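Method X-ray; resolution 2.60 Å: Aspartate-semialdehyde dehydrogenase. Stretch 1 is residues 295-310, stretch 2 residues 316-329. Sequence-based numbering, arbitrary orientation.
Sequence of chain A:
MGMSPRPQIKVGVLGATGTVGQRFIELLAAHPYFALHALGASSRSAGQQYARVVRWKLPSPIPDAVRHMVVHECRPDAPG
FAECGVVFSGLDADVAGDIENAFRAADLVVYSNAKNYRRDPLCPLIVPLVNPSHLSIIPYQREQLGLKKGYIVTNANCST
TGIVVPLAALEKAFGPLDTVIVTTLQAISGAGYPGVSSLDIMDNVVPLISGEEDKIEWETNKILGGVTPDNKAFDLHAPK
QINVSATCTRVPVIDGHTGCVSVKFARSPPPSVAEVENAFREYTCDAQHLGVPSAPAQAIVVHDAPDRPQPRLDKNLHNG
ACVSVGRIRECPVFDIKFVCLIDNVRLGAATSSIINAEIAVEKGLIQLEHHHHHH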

# COMPACT_ATOMS: atom_id res chain seq x y z
N ALA A 295 -0.41 -32.82 -7.74
CA ALA A 295 -0.20 -32.16 -9.03
C ALA A 295 -1.47 -31.50 -9.50
O ALA A 295 -2.55 -32.02 -9.27
CB ALA A 295 0.27 -33.17 -10.08
N PRO A 296 -1.36 -30.36 -10.19
CA PRO A 296 -2.55 -29.70 -10.65
C PRO A 296 -3.09 -30.34 -11.94
O PRO A 296 -2.34 -30.95 -12.72
CB PRO A 296 -2.05 -28.30 -10.92
CG PRO A 296 -0.69 -28.53 -11.47
CD PRO A 296 -0.15 -29.75 -10.76
N ALA A 297 -4.38 -30.15 -12.18
CA ALA A 297 -5.01 -30.59 -13.43
C ALA A 297 -4.52 -29.72 -14.60
O ALA A 297 -4.36 -30.24 -15.70
CB ALA A 297 -6.51 -30.48 -13.30
N GLN A 298 -4.28 -28.42 -14.38
CA GLN A 298 -3.84 -27.51 -15.44
C GLN A 298 -2.48 -26.90 -15.07
O GLN A 298 -2.35 -26.27 -14.04
CB GLN A 298 -4.85 -26.41 -15.60
CG GLN A 298 -4.79 -25.62 -16.88
CD GLN A 298 -5.91 -24.56 -16.95
OE1 GLN A 298 -6.68 -24.35 -15.97
NE2 GLN A 298 -6.05 -23.93 -18.13
N ALA A 299 -1.46 -27.08 -15.91
CA ALA A 299 -0.09 -26.66 -15.51
C ALA A 299 0.16 -25.16 -15.76
O ALA A 299 0.69 -24.47 -14.90
CB ALA A 299 0.97 -27.50 -16.20
N ILE A 300 -0.28 -24.67 -16.91
CA ILE A 300 -0.16 -23.25 -17.22
C ILE A 300 -1.43 -22.68 -17.78
O ILE A 300 -1.96 -23.21 -18.74
CB ILE A 300 0.92 -23.03 -18.24
CG1 ILE A 300 2.20 -23.67 -17.75
CG2 ILE A 300 1.11 -21.54 -18.46
CD1 ILE A 300 3.36 -23.56 -18.71
N VAL A 301 -1.90 -21.55 -17.23
CA VAL A 301 -3.04 -20.86 -17.76
C VAL A 301 -2.57 -19.73 -18.63
O VAL A 301 -1.70 -18.98 -18.23
CB VAL A 301 -3.92 -20.29 -16.64
CG1 VAL A 301 -5.04 -19.40 -17.19
CG2 VAL A 301 -4.51 -21.42 -15.80
N VAL A 302 -3.18 -19.56 -19.80
CA VAL A 302 -2.89 -18.42 -20.70
C VAL A 302 -4.02 -17.40 -20.56
O VAL A 302 -5.17 -17.78 -20.64
CB VAL A 302 -2.81 -18.86 -22.17
CG1 VAL A 302 -2.67 -17.68 -23.10
CG2 VAL A 302 -1.62 -19.79 -22.34
N HIS A 303 -3.68 -16.13 -20.33
CA HIS A 303 -4.65 -15.09 -20.23
C HIS A 303 -4.73 -14.40 -21.58
O HIS A 303 -3.70 -14.06 -22.14
CB HIS A 303 -4.23 -14.08 -19.17
CG HIS A 303 -4.23 -14.64 -17.79
ND1 HIS A 303 -5.35 -14.58 -16.98
CD2 HIS A 303 -3.28 -15.30 -17.08
CE1 HIS A 303 -5.08 -15.20 -15.83
NE2 HIS A 303 -3.83 -15.63 -15.86
N ASP A 304 -5.95 -14.14 -22.06
CA ASP A 304 -6.13 -13.41 -23.33
C ASP A 304 -6.21 -11.91 -23.11
O ASP A 304 -5.90 -11.15 -24.02
CB ASP A 304 -7.38 -13.86 -24.07
CG ASP A 304 -7.36 -15.34 -24.42
OD1 ASP A 304 -6.27 -15.88 -24.77
OD2 ASP A 304 -8.45 -15.95 -24.31
N ALA A 305 -6.60 -11.46 -21.91
CA ALA A 305 -6.74 -10.01 -21.72
C ALA A 305 -5.38 -9.30 -21.80
O ALA A 305 -4.37 -9.77 -21.28
CB ALA A 305 -7.46 -9.70 -20.42
N PRO A 306 -5.34 -8.15 -22.46
CA PRO A 306 -4.05 -7.48 -22.65
C PRO A 306 -3.35 -7.01 -21.35
O PRO A 306 -2.15 -6.77 -21.38
CB PRO A 306 -4.41 -6.26 -23.54
CG PRO A 306 -5.87 -6.02 -23.32
CD PRO A 306 -6.49 -7.35 -22.95
N ASP A 307 -4.11 -6.87 -20.25
CA ASP A 307 -3.57 -6.40 -18.97
C ASP A 307 -3.45 -7.48 -17.89
O ASP A 307 -3.58 -7.20 -16.71
CB ASP A 307 -4.40 -5.19 -18.44
CG ASP A 307 -5.85 -5.54 -18.04
OD1 ASP A 307 -6.38 -6.61 -18.45
OD2 ASP A 307 -6.45 -4.74 -17.30
N ARG A 308 -3.26 -8.72 -18.30
CA ARG A 308 -3.24 -9.86 -17.36
C ARG A 308 -2.05 -10.76 -17.72
O ARG A 308 -1.63 -10.77 -18.88
CB ARG A 308 -4.55 -10.64 -17.45
CG ARG A 308 -5.80 -9.84 -17.15
CD ARG A 308 -5.87 -9.44 -15.69
NE ARG A 308 -6.39 -10.53 -14.86
CZ ARG A 308 -7.69 -10.76 -14.67
NH1 ARG A 308 -8.60 -9.98 -15.24
NH2 ARG A 308 -8.09 -11.79 -13.91
N PRO A 309 -1.52 -11.51 -16.74
CA PRO A 309 -2.00 -11.70 -15.38
C PRO A 309 -1.68 -10.57 -14.46
O PRO A 309 -0.77 -9.82 -14.73
CB PRO A 309 -1.25 -12.94 -14.94
CG PRO A 309 0.01 -12.88 -15.70
CD PRO A 309 -0.43 -12.42 -17.05
N GLN A 310 -2.44 -10.50 -13.36
CA GLN A 310 -2.18 -9.59 -12.26
C GLN A 310 -2.21 -10.40 -10.99
O GLN A 310 -3.14 -11.18 -10.79
CB GLN A 310 -3.27 -8.54 -12.17
CG GLN A 310 -3.25 -7.54 -13.29
CD GLN A 310 -4.41 -6.58 -13.24
OE1 GLN A 310 -4.94 -6.28 -12.19
NE2 GLN A 310 -4.81 -6.11 -14.39
N ASN A 316 -5.50 -18.31 -6.99
CA ASN A 316 -6.49 -19.38 -6.85
C ASN A 316 -7.25 -19.65 -8.12
O ASN A 316 -8.47 -19.66 -8.13
CB ASN A 316 -7.43 -19.11 -5.68
CG ASN A 316 -6.69 -18.88 -4.39
OD1 ASN A 316 -5.67 -19.53 -4.09
ND2 ASN A 316 -7.16 -17.92 -3.62
N LEU A 317 -6.50 -19.89 -9.19
CA LEU A 317 -7.07 -20.19 -10.46
C LEU A 317 -7.80 -21.54 -10.41
O LEU A 317 -7.62 -22.36 -9.50
CB LEU A 317 -5.98 -20.22 -11.53
CG LEU A 317 -5.27 -18.88 -11.74
CD1 LEU A 317 -3.95 -19.04 -12.47
CD2 LEU A 317 -6.17 -17.90 -12.47
N HIS A 318 -8.62 -21.76 -11.42
CA HIS A 318 -9.33 -23.01 -11.56
C HIS A 318 -8.36 -24.14 -11.95
O HIS A 318 -7.27 -23.90 -12.52
CB HIS A 318 -10.45 -22.86 -12.60
CG HIS A 318 -11.61 -22.01 -12.15
ND1 HIS A 318 -12.02 -21.91 -10.83
CD2 HIS A 318 -12.46 -21.24 -12.87
CE1 HIS A 318 -13.06 -21.10 -10.76
NE2 HIS A 318 -13.35 -20.68 -11.98
N ASN A 319 -8.78 -25.37 -11.64
CA ASN A 319 -8.06 -26.59 -12.04
C ASN A 319 -6.74 -26.76 -11.32
O ASN A 319 -5.84 -27.48 -11.80
CB ASN A 319 -7.84 -26.65 -13.55
CG ASN A 319 -9.15 -26.64 -14.32
OD1 ASN A 319 -10.06 -27.42 -14.04
ND2 ASN A 319 -9.24 -25.78 -15.33
N GLY A 320 -6.65 -26.10 -10.16
CA GLY A 320 -5.45 -26.11 -9.35
C GLY A 320 -4.27 -25.41 -10.00
O GLY A 320 -3.12 -25.60 -9.55
N ALA A 321 -4.51 -24.60 -11.04
CA ALA A 321 -3.43 -23.98 -11.81
C ALA A 321 -2.64 -22.99 -10.98
O ALA A 321 -3.20 -22.20 -10.23
CB ALA A 321 -3.94 -23.32 -13.07
N CYS A 322 -1.32 -23.04 -11.15
CA CYS A 322 -0.38 -22.35 -10.28
C CYS A 322 0.52 -21.35 -11.01
O CYS A 322 0.99 -20.41 -10.37
CB CYS A 322 0.43 -23.38 -9.49
SG CYS A 322 -0.50 -23.91 -8.03
N VAL A 323 0.74 -21.53 -12.32
CA VAL A 323 1.50 -20.63 -13.13
C VAL A 323 0.66 -20.11 -14.30
O VAL A 323 -0.07 -20.87 -14.92
CB VAL A 323 2.73 -21.32 -13.68
CG1 VAL A 323 3.56 -20.38 -14.55
CG2 VAL A 323 3.56 -21.84 -12.51
N SER A 324 0.71 -18.81 -14.57
CA SER A 324 0.01 -18.29 -15.72
C SER A 324 0.87 -17.30 -16.46
O SER A 324 1.89 -16.86 -15.95
CB SER A 324 -1.35 -17.69 -15.33
OG SER A 324 -1.31 -16.81 -14.23
N VAL A 325 0.49 -17.01 -17.69
CA VAL A 325 1.22 -16.11 -18.57
C VAL A 325 0.26 -15.29 -19.42
O VAL A 325 -0.90 -15.69 -19.61
CB VAL A 325 2.13 -16.88 -19.54
CG1 VAL A 325 3.10 -17.79 -18.78
CG2 VAL A 325 1.29 -17.74 -20.44
N GLY A 326 0.76 -14.18 -19.94
CA GLY A 326 -0.07 -13.21 -20.64
C GLY A 326 0.83 -12.23 -21.39
O GLY A 326 2.05 -12.37 -21.33
N ARG A 327 0.22 -11.30 -22.11
CA ARG A 327 0.93 -10.34 -22.92
C ARG A 327 1.98 -10.98 -23.81
O ARG A 327 3.10 -10.49 -23.94
CB ARG A 327 1.55 -9.26 -22.04
CG ARG A 327 0.52 -8.61 -21.13
CD ARG A 327 0.89 -7.18 -20.76
NE ARG A 327 1.21 -6.38 -21.95
CZ ARG A 327 2.28 -5.58 -22.10
NH1 ARG A 327 3.15 -5.38 -21.13
NH2 ARG A 327 2.42 -4.94 -23.22
N ILE A 328 1.64 -12.10 -24.40
CA ILE A 328 2.56 -12.77 -25.26
C ILE A 328 2.64 -12.06 -26.61
O ILE A 328 1.63 -11.89 -27.29
CB ILE A 328 2.15 -14.23 -25.49
CG1 ILE A 328 2.24 -14.99 -24.18
CG2 ILE A 328 3.06 -14.89 -26.53
CD1 ILE A 328 1.36 -16.21 -24.14
N ARG A 329 3.84 -11.64 -26.97
CA ARG A 329 4.00 -10.78 -28.12
C ARG A 329 5.43 -10.78 -28.63
O ARG A 329 6.35 -11.23 -27.96
CB ARG A 329 3.54 -9.35 -27.76
CG ARG A 329 4.41 -8.66 -26.72
CD ARG A 329 3.66 -7.69 -25.84
NE ARG A 329 4.59 -6.89 -25.04
CZ ARG A 329 5.18 -7.26 -23.90
NH1 ARG A 329 4.96 -8.44 -23.35
NH2 ARG A 329 6.01 -6.42 -23.30
O HOH W 1 0.01 -25.11 -12.21
O HOH W 2 -2.90 -11.54 -22.50
O HOH W 3 -1.20 -6.37 -23.83

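Two stretches of one chain meet and bury 837 Å² in all. Val301 and Val302 pair in parallel with Ser324 and Val325, and the contact extends into the loops before and after them. Val325, Asn319 and Val301 cover the most surface.

Val325 pairs with Val302 at the far end of the ladder. Val325 N donates to Val301 O (3.0 Å), and Val325 O accepts from His303 N (2.9 Å). Its side chain lies on the same sheet face as Ile300 and Val302. There Val325 CG2 meets Val302 CG2 at 4.0 Å, and Val325 CG1 lies 4.3 Å from Ile300 CG2. Val325 is buried, and a branched, apolar side chain suits its place in a strand.

Val301 N donates to Val323 O (3.0 Å). Its side chain shares the other face with Ser324. Val301 CG2 packs tightly against Ala321 CB (3.4 Å) and lies 4.1 Å from Leu317 CD1. Nearby, Ser324 OG gives a weak hydrogen bond to His303 NE2 (3.2 Å).

Asn319 ties down the exposed end. Asn319 O accepts from Gln298 N (3.2 Å) and, weakly, from Ala297 N (3.1 Å). Asn319 ND2 donates to Gln298 OE1 (3.0 Å), an amide pair suited to an exposed site.

Water 1 bridges Ala299 O (2.8 Å) and Cys322 N (2.7 Å), where the two backbones do not bond directly. Gly326 has no side chain; a CB would clash with Arg308 O and Pro309 CD.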